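Side-chain contacts in choline dehydrogenase and related flavoproteins (Aspergillus oryzae, PDB 3Q9T), which oxidises formate with the help of a bound 8-formyl-FAD cofactor, as a member of the glucose-methanol-choline oxidoreductase family: residues M56-N60 with S61-W65; C552-Q555 with N556-A560; R504-T507 with A508-P511; E44-P47 with E48-T51. All coordinates share one frame; numbering follows the deposited sequence.

How the contacts relate
Contacts 2 and 3 are buried and touch each other near the isoalloxazine end of the flavin, where His510 packs against Arg553 and Ile554; they probably hold the His-Arg pair of the catalytic site. Contacts 1 and 4 are both partly buried. Contact 1 reaches the adenosine half of the cofactor through Trp65. Contact 4, a short helix whose Ile49 side chain is about 10 Å from the cofactor, lies farthest from the centre of the chain and touches contact 1, Tyr63 packing on Ile46 and Glu48. The chemistry follows the place: backbone and guanidinium N-H groups on flavin oxygens in 552-560, apolar packing on the ring in 504-511, and carbonyls gripped by hydroxyls and amides in the turns of 56-65 and 44-51.

Contact 1: residues M56-N60 with S61-W65; sequences MDLRN and SKYDW. With FAY ([(2R,3S,4R,5R)-5-(6-amino-9H-purin-9-yl)-3,4-dihydroxytetrahydrofuran-2-yl]methyl (2R,3S,4S)-5-(8-formyl-7-methyl-2,4-dioxo-3,4-dihydrobenzo[g]pteridin-10(2H)-yl)-2,3,4-trihydroxypentyl dihydrogen diphosphate), chain D.
Ser61 turns back on Leu58 in a type II turn, and the Leu58 carbonyl oxygen is the hub of its tight side. Ser61 N closes the turn on Leu58 O at 3.1 Å, and Ser61 OG donates to Leu58 O at 2.7 Å from the same face of the carbonyl plane. A chi1 of 71° sets OG between its own backbone N and carbonyl carbon, where it also accepts from Tyr63 N at 3.2 Å in an ST turn. Serine suits this place because a short hydroxyl can give and take at once. Asp64 steadies the same turn: its OD2 accepts from Asn60 N at 3.0 Å, on the anti side of the carboxylate and with a fairly straight N-H...O angle of 162°. On the buried side Leu58 CD2 meets Tyr63 CD2 obliquely, at 4.0 Å. The solvent side is looser: Asn60, an asparagine well suited to the positive phi of the turn (66°), and Lys62 are both exposed. Beyond the turns, Trp65 NE1 makes a weak in-plane bond of 3.2 Å to the cofactor's ribose hydroxyl O2B and another weak one to Gly87 O, and Lys88 lies against the indole as a cation-pi partner. Asp64 is buried, but Thr85 OG1 and the backbone N-H groups of Ala66 and Arg86 also bond to its carboxylate. Such a cluster of donors would probably favour the ionised form of Asp64 and hold the loop that presents Trp65.

Contact 2: residues C552-Q555 with N556-A560; sequences CRIQ and NSVYA. With FAY ([(2R,3S,4R,5R)-5-(6-amino-9H-purin-9-yl)-3,4-dihydroxytetrahydrofuran-2-yl]methyl (2R,3S,4S)-5-(8-formyl-7-methyl-2,4-dioxo-3,4-dihydrobenzo[g]pteridin-10(2H)-yl)-2,3,4-trihydroxypentyl dihydrogen diphosphate), chain D.
Gln555 and Tyr559 run side by side, one helical turn apart, and Gln555 can be followed past the O2 side of the flavin pyrimidine ring. Its CB lies 3.0 Å from FAY O2, and a chi1 of 84°, with CG between the backbone N and the carbonyl carbon, keeps CG just as close. CD stays near FAY O2, and the chain extends to an amide whose OE1 lies in the plane of the Tyr559 ring, at its edge, 3.8 Å from CE2. OE1 also accepts from Asn97 ND2, and a water joins it to Tyr559 OH; NE2, in contact with FAY N3 at 3.7 Å, donates to Thr100 O and Thr202 OG1, so a glutamine is used at both ends. Helix 555-572 starts here with its N-terminal end at the pyrimidine ring: Gln555 N donates to FAY O2 at 2.6 Å, and the helix end would probably stabilise negative charge on the reduced flavin, as in relatives of the GMC family. In the first turn Ile554 O accepts from Val558 N and, on a lone pair in the carbonyl plane, from Ser557 OG at 2.7 Å. Ile554 CD1 and Val558 CG1 put apolar branches against the ribityl chain. The extended Arg553 donates NH1 to FAY O4 at 3.1 Å, while its NH2 forms a salt bridge with Asp395.

Contact 3: residues R504-T507 with A508-P511; sequences RCQT and AFHP. With FAY ([(2R,3S,4R,5R)-5-(6-amino-9H-purin-9-yl)-3,4-dihydroxytetrahydrofuran-2-yl]methyl (2R,3S,4S)-5-(8-formyl-7-methyl-2,4-dioxo-3,4-dihydrobenzo[g]pteridin-10(2H)-yl)-2,3,4-trihydroxypentyl dihydrogen diphosphate), chain D.
Between Thr507 and Phe509 the chain leaves strand 506-507, bends at Ala508 and takes a positive phi (76°) at Phe509, which brings the phenyl ring over the Thr507 carbonyl. Thr507 OG1 accepts from Phe509 N at 2.8 Å, its place anti to the backbone N (chi1 178°) carrying it along the chain to meet that N-H. OG1 is also hydrogen-bonded to Asp306 OD2, so the hydroxyl links the bend to a neighbouring loop, while the methyl CG2 packs on Phe509 CD1 at 3.8 Å. A branched residue with one polar and one apolar arm suits the spot. The ring is sandwiched: Thr507 O lies over the centre of one face, 4.0 Å above the plane, and the flavin methyl C7M rests on the opposite face, offset toward the rim and 3.5 Å from Phe509 CD1. Gln506 stands with its amide plane at 90° to the ring; its NE2 donates to Thr507 O at 3.1 Å, almost in the amide plane, and also bonds to Ala403 O. One glutamine thereby fixes the carbonyl that backs the ring. Next along, His510 lies near the flavin with CD2 4.1 Å from FAY C10, and its ND1 is hydrogen-bonded to His307; it probably belongs to the catalytic His-Arg pair. The chemistry implies an apolar wall against the methyl-bearing edge of the flavin, held in place by polar groups behind it.

Contact 4: residues E44-P47 with E48-T51; sequences EDIP and EITT
Glu48 folds back on Ile46 and Pro47 at the start of a short helix. Its chain is bent at chi2 (89°), which lays the carboxylate over Ile46 CG2, 3.3 Å from OE1, and brings OE1 equally close to Pro47 CD. Ile46 is the N-cap residue, and its carbonyl oxygen takes two donors: Ile49 N at 2.8 Å, from above the carbonyl plane, and Thr50 N at 3.0 Å. Proline fits the first turn, where a backbone N-H has no carbonyl before it to meet. Ile49 keeps an extended chain, so CD1 reaches Ile46 CB at 4.0 Å in a small apolar patch. Thr50 divides its arms: CG2 touches Glu44 O at 3.5 Å, while OG1 shares a water with that same oxygen. At the far end Thr51 has its hydroxyl beside its own backbone N (chi1 -54°), and OG1 and N together grip Pro47 O, OG1 at 2.7 Å. Threonine suits the end of the helix, because its hydroxyl can return to the Pro47 carbonyl beside the backbone N-H. Ile46 O and Pro47 O thus each accept two donors, and the Glu48 carboxylate near the N-terminal end would probably be favoured there electrostatically.

Contact 1: residues M56-N60 with S61-W65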
# COMPACT_ATOMS: atom_id res chain seq x y z
N MET A 56 -15.87 10.04 13.33
CA MET A 56 -14.79 9.96 12.35
C MET A 56 -13.46 10.50 12.87
O MET A 56 -12.40 9.97 12.55
CB MET A 56 -15.20 10.60 11.02
CG MET A 56 -16.34 9.85 10.39
SD MET A 56 -16.80 10.30 8.71
CE MET A 56 -17.76 11.78 9.03
N ASP A 57 -13.52 11.53 13.71
CA ASP A 57 -12.31 12.08 14.29
C ASP A 57 -11.61 11.10 15.22
O ASP A 57 -10.47 11.34 15.60
CB ASP A 57 -12.62 13.35 15.10
CG ASP A 57 -13.11 14.49 14.23
OD1 ASP A 57 -12.63 14.63 13.08
OD2 ASP A 57 -13.98 15.27 14.71
N LEU A 58 -12.28 10.02 15.63
CA LEU A 58 -11.66 9.01 16.51
C LEU A 58 -10.64 8.11 15.79
O LEU A 58 -9.87 7.40 16.45
CB LEU A 58 -12.71 8.14 17.20
CG LEU A 58 -13.63 8.82 18.20
CD1 LEU A 58 -14.80 7.91 18.54
CD2 LEU A 58 -12.88 9.25 19.46
N ARG A 59 -10.63 8.13 14.46
CA ARG A 59 -9.60 7.44 13.70
C ARG A 59 -8.24 8.05 14.02
O ARG A 59 -8.10 9.27 14.09
CB ARG A 59 -9.86 7.52 12.19
CG ARG A 59 -11.07 6.71 11.70
CD ARG A 59 -10.94 6.36 10.19
NE ARG A 59 -10.39 7.49 9.47
CZ ARG A 59 -9.42 7.43 8.57
NH1 ARG A 59 -8.88 6.27 8.20
NH2 ARG A 59 -8.99 8.56 8.01
N ASN A 60 -7.25 7.20 14.23
CA ASN A 60 -5.92 7.63 14.64
C ASN A 60 -5.79 8.26 16.02
O ASN A 60 -4.70 8.67 16.42
CB ASN A 60 -5.29 8.55 13.59
CG ASN A 60 -4.86 7.78 12.37
OD1 ASN A 60 -4.13 6.80 12.48
ND2 ASN A 60 -5.34 8.20 11.19
N SER A 61 -6.89 8.33 16.76
CA SER A 61 -6.83 8.93 18.10
C SER A 61 -6.28 7.90 19.08
O SER A 61 -5.95 6.78 18.70
CB SER A 61 -8.21 9.40 18.57
OG SER A 61 -9.06 8.30 18.85
N LYS A 62 -6.18 8.28 20.35
CA LYS A 62 -5.68 7.34 21.34
C LYS A 62 -6.63 6.15 21.53
O LYS A 62 -6.24 5.13 22.08
CB LYS A 62 -5.42 8.03 22.69
CG LYS A 62 -6.68 8.44 23.44
CD LYS A 62 -6.33 8.87 24.87
CE LYS A 62 -5.88 7.68 25.72
NZ LYS A 62 -6.03 7.93 27.19
N TYR A 63 -7.88 6.29 21.07
CA TYR A 63 -8.88 5.23 21.24
C TYR A 63 -8.93 4.27 20.05
O TYR A 63 -9.85 3.47 19.92
CB TYR A 63 -10.26 5.85 21.56
CG TYR A 63 -10.12 6.89 22.65
CD1 TYR A 63 -9.78 6.51 23.94
CD2 TYR A 63 -10.27 8.25 22.37
CE1 TYR A 63 -9.61 7.44 24.93
CE2 TYR A 63 -10.12 9.19 23.36
CZ TYR A 63 -9.79 8.77 24.64
OH TYR A 63 -9.62 9.67 25.65
N ASP A 64 -7.90 4.33 19.20
CA ASP A 64 -7.85 3.51 17.99
C ASP A 64 -6.60 2.64 17.95
O ASP A 64 -5.48 3.16 17.91
CB ASP A 64 -7.90 4.43 16.76
CG ASP A 64 -7.93 3.66 15.46
OD1 ASP A 64 -7.85 2.41 15.50
OD2 ASP A 64 -8.02 4.31 14.39
N TRP A 65 -6.78 1.32 17.92
CA TRP A 65 -5.69 0.38 17.71
C TRP A 65 -4.87 0.78 16.48
O TRP A 65 -3.66 0.62 16.47
CB TRP A 65 -6.20 -1.06 17.55
CG TRP A 65 -6.73 -1.65 18.84
CD1 TRP A 65 -8.03 -1.68 19.26
CD2 TRP A 65 -5.96 -2.30 19.86
NE1 TRP A 65 -8.12 -2.30 20.48
CE2 TRP A 65 -6.86 -2.69 20.88
CE3 TRP A 65 -4.60 -2.59 20.01
CZ2 TRP A 65 -6.45 -3.36 22.03
CZ3 TRP A 65 -4.18 -3.25 21.16
CH2 TRP A 65 -5.11 -3.63 22.15
P FAY D . -16.48 -6.91 18.89
N1 FAY D . -21.13 -1.73 12.66
C2 FAY D . -22.43 -1.24 12.59
O2 FAY D . -23.38 -1.98 12.84
N3 FAY D . -22.66 0.11 12.71
C4 FAY D . -21.67 0.98 12.32
O4 FAY D . -22.02 2.02 11.72
N5 FAY D . -19.33 1.36 12.01
C6 FAY D . -17.07 1.95 12.21
C7 FAY D . -15.77 1.68 12.62
C8 FAY D . -15.47 0.43 13.18
O8 FAY D . -13.90 -0.76 14.44
C9 FAY D . -16.51 -0.48 13.42
PA FAY D . -14.59 -5.00 19.76
C1' FAY D . -18.56 -2.57 13.69
C10 FAY D . -20.06 -0.86 12.53
N10 FAY D . -18.79 -1.23 12.98
N1A FAY D . -5.55 -6.97 25.59
O1A FAY D . -13.47 -4.33 19.03
C1B FAY D . -10.07 -5.24 23.55
O1P FAY D . -17.06 -7.15 20.26
C2' FAY D . -18.92 -2.51 15.19
O2' FAY D . -18.39 -1.34 15.69
C2A FAY D . -6.60 -6.37 26.25
O2A FAY D . -15.80 -4.14 19.93
C2B FAY D . -10.27 -4.04 22.64
O2B FAY D . -9.70 -2.85 23.16
O2P FAY D . -16.40 -8.20 18.09
C3' FAY D . -18.60 -3.68 16.18
O3' FAY D . -18.15 -3.28 17.47
N3A FAY D . -7.73 -5.97 25.56
C3B FAY D . -11.78 -3.95 22.59
O3B FAY D . -12.22 -3.26 23.73
O3P FAY D . -14.98 -6.35 19.01
C4' FAY D . -17.64 -4.72 15.67
O4' FAY D . -18.12 -5.09 14.38
C4A FAY D . -7.80 -6.16 24.22
C4B FAY D . -12.22 -5.39 22.74
O4B FAY D . -11.10 -6.12 23.20
C4X FAY D . -20.36 0.48 12.23
C5' FAY D . -17.57 -5.93 16.64
O5' FAY D . -17.28 -5.76 18.03
C5A FAY D . -6.76 -6.77 23.53
C5B FAY D . -12.75 -5.94 21.43
O5B FAY D . -14.04 -5.42 21.23
C5X FAY D . -18.04 0.96 12.26
C6A FAY D . -5.61 -7.17 24.22
N6A FAY D . -4.56 -7.66 23.54
N7A FAY D . -7.10 -6.84 22.23
C7M FAY D . -14.70 2.68 12.28
C8A FAY D . -8.33 -6.31 22.07
C8M FAY D . -14.22 0.30 13.95
C9A FAY D . -17.79 -0.26 12.92
N9A FAY D . -8.77 -5.88 23.29

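Contact 2: residues C552-Q555 with N556-A560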
# COMPACT_ATOMS: atom_id res chain seq x y z
N CYS A 552 -25.04 -6.18 5.73
CA CYS A 552 -25.17 -4.81 6.19
C CYS A 552 -24.19 -4.60 7.30
O CYS A 552 -23.51 -5.54 7.71
CB CYS A 552 -26.58 -4.63 6.74
SG CYS A 552 -26.96 -5.87 8.00
N ARG A 553 -24.11 -3.36 7.78
CA ARG A 553 -23.33 -3.00 8.97
C ARG A 553 -23.66 -3.93 10.15
O ARG A 553 -24.82 -4.17 10.46
CB ARG A 553 -23.60 -1.53 9.32
CG ARG A 553 -23.17 -0.59 8.21
CD ARG A 553 -23.27 0.88 8.60
NE ARG A 553 -22.72 1.77 7.58
CZ ARG A 553 -22.33 3.02 7.81
NH1 ARG A 553 -22.44 3.51 9.03
NH2 ARG A 553 -21.84 3.77 6.83
N ILE A 554 -22.64 -4.43 10.82
CA ILE A 554 -22.81 -5.67 11.58
C ILE A 554 -22.96 -5.58 13.10
O ILE A 554 -23.09 -6.61 13.73
CB ILE A 554 -21.61 -6.61 11.31
CG1 ILE A 554 -20.33 -5.99 11.88
CG2 ILE A 554 -21.49 -6.87 9.80
CD1 ILE A 554 -19.11 -6.91 11.87
N GLN A 555 -22.96 -4.38 13.68
CA GLN A 555 -22.95 -4.28 15.14
C GLN A 555 -24.16 -4.98 15.78
O GLN A 555 -24.04 -5.54 16.86
CB GLN A 555 -22.80 -2.83 15.65
CG GLN A 555 -24.09 -2.02 15.73
CD GLN A 555 -23.89 -0.66 16.45
OE1 GLN A 555 -23.22 -0.56 17.48
NE2 GLN A 555 -24.47 0.38 15.89
N ASN A 556 -25.31 -4.94 15.12
CA ASN A 556 -26.52 -5.59 15.64
C ASN A 556 -26.29 -7.10 15.82
O ASN A 556 -26.57 -7.65 16.89
CB ASN A 556 -27.71 -5.29 14.70
CG ASN A 556 -29.07 -5.74 15.28
OD1 ASN A 556 -30.08 -5.64 14.58
ND2 ASN A 556 -29.10 -6.22 16.52
N SER A 557 -25.72 -7.75 14.81
CA SER A 557 -25.41 -9.19 14.93
C SER A 557 -24.37 -9.49 16.03
O SER A 557 -24.40 -10.56 16.66
CB SER A 557 -24.95 -9.76 13.59
OG SER A 557 -23.73 -9.14 13.16
N VAL A 558 -23.45 -8.56 16.26
CA VAL A 558 -22.43 -8.77 17.28
C VAL A 558 -23.01 -8.73 18.69
O VAL A 558 -22.70 -9.58 19.53
CB VAL A 558 -21.26 -7.77 17.13
CG1 VAL A 558 -20.20 -8.02 18.20
CG2 VAL A 558 -20.66 -7.89 15.73
N TYR A 559 -23.85 -7.74 18.97
CA TYR A 559 -24.60 -7.74 20.22
C TYR A 559 -25.44 -9.00 20.30
O TYR A 559 -25.48 -9.65 21.34
CB TYR A 559 -25.50 -6.52 20.31
CG TYR A 559 -24.82 -5.24 20.75
CD1 TYR A 559 -24.53 -5.00 22.09
CD2 TYR A 559 -24.50 -4.24 19.82
CE1 TYR A 559 -23.91 -3.82 22.49
CE2 TYR A 559 -23.89 -3.05 20.22
CZ TYR A 559 -23.60 -2.85 21.56
OH TYR A 559 -23.01 -1.67 21.96
N ALA A 560 -26.10 -9.38 19.22
CA ALA A 560 -26.89 -10.62 19.23
C ALA A 560 -26.04 -11.81 19.71
O ALA A 560 -26.50 -12.64 20.50
CB ALA A 560 -27.47 -10.92 17.86
P FAY D . -16.48 -6.91 18.89
N1 FAY D . -21.13 -1.73 12.66
C2 FAY D . -22.43 -1.24 12.59
O2 FAY D . -23.38 -1.98 12.84
N3 FAY D . -22.66 0.11 12.71
C4 FAY D . -21.67 0.98 12.32
O4 FAY D . -22.02 2.02 11.72
N5 FAY D . -19.33 1.36 12.01
C6 FAY D . -17.07 1.95 12.21
C7 FAY D . -15.77 1.68 12.62
C8 FAY D . -15.47 0.43 13.18
O8 FAY D . -13.90 -0.76 14.44
C9 FAY D . -16.51 -0.48 13.42
PA FAY D . -14.59 -5.00 19.76
C1' FAY D . -18.56 -2.57 13.69
C10 FAY D . -20.06 -0.86 12.53
N10 FAY D . -18.79 -1.23 12.98
N1A FAY D . -5.55 -6.97 25.59
O1A FAY D . -13.47 -4.33 19.03
C1B FAY D . -10.07 -5.24 23.55
O1P FAY D . -17.06 -7.15 20.26
C2' FAY D . -18.92 -2.51 15.19
O2' FAY D . -18.39 -1.34 15.69
C2A FAY D . -6.60 -6.37 26.25
O2A FAY D . -15.80 -4.14 19.93
C2B FAY D . -10.27 -4.04 22.64
O2B FAY D . -9.70 -2.85 23.16
O2P FAY D . -16.40 -8.20 18.09
C3' FAY D . -18.60 -3.68 16.18
O3' FAY D . -18.15 -3.28 17.47
N3A FAY D . -7.73 -5.97 25.56
C3B FAY D . -11.78 -3.95 22.59
O3B FAY D . -12.22 -3.26 23.73
O3P FAY D . -14.98 -6.35 19.01
C4' FAY D . -17.64 -4.72 15.67
O4' FAY D . -18.12 -5.09 14.38
C4A FAY D . -7.80 -6.16 24.22
C4B FAY D . -12.22 -5.39 22.74
O4B FAY D . -11.10 -6.12 23.20
C4X FAY D . -20.36 0.48 12.23
C5' FAY D . -17.57 -5.93 16.64
O5' FAY D . -17.28 -5.76 18.03
C5A FAY D . -6.76 -6.77 23.53
C5B FAY D . -12.75 -5.94 21.43
O5B FAY D . -14.04 -5.42 21.23
C5X FAY D . -18.04 0.96 12.26
C6A FAY D . -5.61 -7.17 24.22
N6A FAY D . -4.56 -7.66 23.54
N7A FAY D . -7.10 -6.84 22.23
C7M FAY D . -14.70 2.68 12.28
C8A FAY D . -8.33 -6.31 22.07
C8M FAY D . -14.22 0.30 13.95
C9A FAY D . -17.79 -0.26 12.92
N9A FAY D . -8.77 -5.88 23.29
O HOH W 1 -25.81 -2.89 12.97
O HOH W 2 -23.20 0.49 20.23

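Contact 3: residues R504-T507 with A508-P511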
# COMPACT_ATOMS: atom_id res chain seq x y z
N ARG A 504 -9.23 2.49 -4.78
CA ARG A 504 -10.01 3.42 -3.99
C ARG A 504 -10.85 2.75 -2.92
O ARG A 504 -11.51 3.42 -2.11
CB ARG A 504 -10.95 4.19 -4.90
CG ARG A 504 -10.31 5.29 -5.66
CD ARG A 504 -11.21 6.49 -5.54
NE ARG A 504 -11.73 6.82 -6.83
CZ ARG A 504 -12.63 7.77 -7.06
NH1 ARG A 504 -13.15 8.46 -6.05
NH2 ARG A 504 -13.01 8.00 -8.31
N CYS A 505 -10.86 1.42 -2.93
CA CYS A 505 -11.69 0.69 -2.00
C CYS A 505 -11.07 0.72 -0.60
O CYS A 505 -9.88 1.01 -0.46
CB CYS A 505 -11.85 -0.76 -2.45
SG CYS A 505 -10.38 -1.76 -2.18
N GLN A 506 -11.88 0.43 0.41
CA GLN A 506 -11.40 0.32 1.78
C GLN A 506 -12.29 -0.67 2.49
O GLN A 506 -13.31 -1.09 1.94
CB GLN A 506 -11.49 1.67 2.52
CG GLN A 506 -12.90 2.23 2.58
CD GLN A 506 -13.01 3.45 3.45
OE1 GLN A 506 -12.63 4.57 3.05
NE2 GLN A 506 -13.50 3.26 4.67
N THR A 507 -11.92 -1.03 3.71
CA THR A 507 -12.80 -1.79 4.59
C THR A 507 -14.06 -0.98 4.86
O THR A 507 -14.00 0.23 5.05
CB THR A 507 -12.13 -2.11 5.94
OG1 THR A 507 -13.05 -2.82 6.78
CG2 THR A 507 -11.70 -0.82 6.66
N ALA A 508 -15.22 -1.64 4.88
CA ALA A 508 -16.43 -0.97 5.34
C ALA A 508 -16.55 -1.10 6.87
O ALA A 508 -17.58 -0.77 7.44
CB ALA A 508 -17.66 -1.52 4.63
N PHE A 509 -15.48 -1.59 7.50
CA PHE A 509 -15.38 -1.71 8.97
C PHE A 509 -16.17 -2.88 9.58
O PHE A 509 -16.53 -2.82 10.75
CB PHE A 509 -15.73 -0.39 9.67
CG PHE A 509 -14.94 0.80 9.17
CD1 PHE A 509 -13.59 0.93 9.46
CD2 PHE A 509 -15.55 1.80 8.44
CE1 PHE A 509 -12.85 2.02 9.01
CE2 PHE A 509 -14.82 2.90 7.99
CZ PHE A 509 -13.47 3.01 8.28
N HIS A 510 -16.39 -3.95 8.81
CA HIS A 510 -17.15 -5.10 9.31
C HIS A 510 -16.41 -6.45 9.29
O HIS A 510 -16.99 -7.45 8.88
CB HIS A 510 -18.46 -5.27 8.51
CG HIS A 510 -19.19 -3.98 8.28
ND1 HIS A 510 -19.92 -3.73 7.14
CD2 HIS A 510 -19.29 -2.86 9.04
CE1 HIS A 510 -20.43 -2.51 7.20
NE2 HIS A 510 -20.06 -1.97 8.35
N PRO A 511 -15.15 -6.49 9.75
CA PRO A 511 -14.47 -7.80 9.73
C PRO A 511 -15.12 -8.87 10.66
O PRO A 511 -15.64 -8.52 11.73
CB PRO A 511 -13.06 -7.46 10.22
CG PRO A 511 -13.26 -6.24 11.06
CD PRO A 511 -14.32 -5.45 10.35
P FAY D . -16.48 -6.91 18.89
N1 FAY D . -21.13 -1.73 12.66
C2 FAY D . -22.43 -1.24 12.59
O2 FAY D . -23.38 -1.98 12.84
N3 FAY D . -22.66 0.11 12.71
C4 FAY D . -21.67 0.98 12.32
O4 FAY D . -22.02 2.02 11.72
N5 FAY D . -19.33 1.36 12.01
C6 FAY D . -17.07 1.95 12.21
C7 FAY D . -15.77 1.68 12.62
C8 FAY D . -15.47 0.43 13.18
O8 FAY D . -13.90 -0.76 14.44
C9 FAY D . -16.51 -0.48 13.42
PA FAY D . -14.59 -5.00 19.76
C1' FAY D . -18.56 -2.57 13.69
C10 FAY D . -20.06 -0.86 12.53
N10 FAY D . -18.79 -1.23 12.98
N1A FAY D . -5.55 -6.97 25.59
O1A FAY D . -13.47 -4.33 19.03
C1B FAY D . -10.07 -5.24 23.55
O1P FAY D . -17.06 -7.15 20.26
C2' FAY D . -18.92 -2.51 15.19
O2' FAY D . -18.39 -1.34 15.69
C2A FAY D . -6.60 -6.37 26.25
O2A FAY D . -15.80 -4.14 19.93
C2B FAY D . -10.27 -4.04 22.64
O2B FAY D . -9.70 -2.85 23.16
O2P FAY D . -16.40 -8.20 18.09
C3' FAY D . -18.60 -3.68 16.18
O3' FAY D . -18.15 -3.28 17.47
N3A FAY D . -7.73 -5.97 25.56
C3B FAY D . -11.78 -3.95 22.59
O3B FAY D . -12.22 -3.26 23.73
O3P FAY D . -14.98 -6.35 19.01
C4' FAY D . -17.64 -4.72 15.67
O4' FAY D . -18.12 -5.09 14.38
C4A FAY D . -7.80 -6.16 24.22
C4B FAY D . -12.22 -5.39 22.74
O4B FAY D . -11.10 -6.12 23.20
C4X FAY D . -20.36 0.48 12.23
C5' FAY D . -17.57 -5.93 16.64
O5' FAY D . -17.28 -5.76 18.03
C5A FAY D . -6.76 -6.77 23.53
C5B FAY D . -12.75 -5.94 21.43
O5B FAY D . -14.04 -5.42 21.23
C5X FAY D . -18.04 0.96 12.26
C6A FAY D . -5.61 -7.17 24.22
N6A FAY D . -4.56 -7.66 23.54
N7A FAY D . -7.10 -6.84 22.23
C7M FAY D . -14.70 2.68 12.28
C8A FAY D . -8.33 -6.31 22.07
C8M FAY D . -14.22 0.30 13.95
C9A FAY D . -17.79 -0.26 12.92
N9A FAY D . -8.77 -5.88 23.29

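Contact 4: residues E44-P47 with E48-T51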
# COMPACT_ATOMS: atom_id res chain seq x y z
N GLU A 44 -17.44 7.18 28.91
CA GLU A 44 -18.53 8.14 29.04
C GLU A 44 -18.02 9.53 29.43
O GLU A 44 -18.72 10.51 29.27
CB GLU A 44 -19.60 7.66 30.03
CG GLU A 44 -20.38 6.44 29.55
CD GLU A 44 -21.40 5.96 30.56
OE1 GLU A 44 -22.46 6.61 30.71
OE2 GLU A 44 -21.15 4.93 31.21
N ASP A 45 -16.78 9.60 29.92
CA ASP A 45 -16.17 10.89 30.27
C ASP A 45 -15.47 11.58 29.09
O ASP A 45 -14.92 12.67 29.25
CB ASP A 45 -15.15 10.72 31.38
CG ASP A 45 -15.78 10.37 32.71
OD1 ASP A 45 -17.01 10.56 32.88
OD2 ASP A 45 -15.02 9.93 33.60
N ILE A 46 -15.45 10.94 27.91
CA ILE A 46 -14.73 11.49 26.76
C ILE A 46 -15.69 12.06 25.70
O ILE A 46 -16.39 11.31 25.04
CB ILE A 46 -13.83 10.42 26.09
CG1 ILE A 46 -13.00 9.67 27.14
CG2 ILE A 46 -12.91 11.07 25.06
CD1 ILE A 46 -11.95 10.53 27.83
N PRO A 47 -15.74 13.39 25.57
CA PRO A 47 -16.65 14.03 24.61
C PRO A 47 -16.59 13.42 23.20
O PRO A 47 -17.64 13.11 22.65
CB PRO A 47 -16.16 15.48 24.57
CG PRO A 47 -15.56 15.70 25.94
CD PRO A 47 -14.95 14.37 26.34
N GLU A 48 -15.40 13.24 22.65
CA GLU A 48 -15.25 12.67 21.32
C GLU A 48 -15.87 11.27 21.21
O GLU A 48 -16.26 10.83 20.14
CB GLU A 48 -13.78 12.61 20.90
CG GLU A 48 -12.95 13.79 21.35
CD GLU A 48 -12.34 13.57 22.73
OE1 GLU A 48 -12.92 14.06 23.73
OE2 GLU A 48 -11.27 12.91 22.80
N ILE A 49 -15.95 10.55 22.33
CA ILE A 49 -16.63 9.26 22.31
C ILE A 49 -18.15 9.42 22.39
O ILE A 49 -18.89 8.77 21.63
CB ILE A 49 -16.13 8.31 23.42
CG1 ILE A 49 -14.76 7.75 23.04
CG2 ILE A 49 -17.11 7.17 23.65
CD1 ILE A 49 -14.06 6.97 24.16
N THR A 50 -18.61 10.29 23.29
CA THR A 50 -20.05 10.37 23.56
C THR A 50 -20.81 11.18 22.52
O THR A 50 -22.04 11.04 22.37
CB THR A 50 -20.36 10.88 24.97
OG1 THR A 50 -19.80 12.19 25.15
CG2 THR A 50 -19.77 9.93 26.02
N THR A 51 -20.08 12.02 21.80
CA THR A 51 -20.64 12.93 20.80
C THR A 51 -20.67 12.33 19.40
O THR A 51 -19.62 12.18 18.78
CB THR A 51 -19.79 14.19 20.71
OG1 THR A 51 -19.66 14.76 22.01
CG2 THR A 51 -20.40 15.18 19.73
O HOH W 3 -18.57 12.78 27.65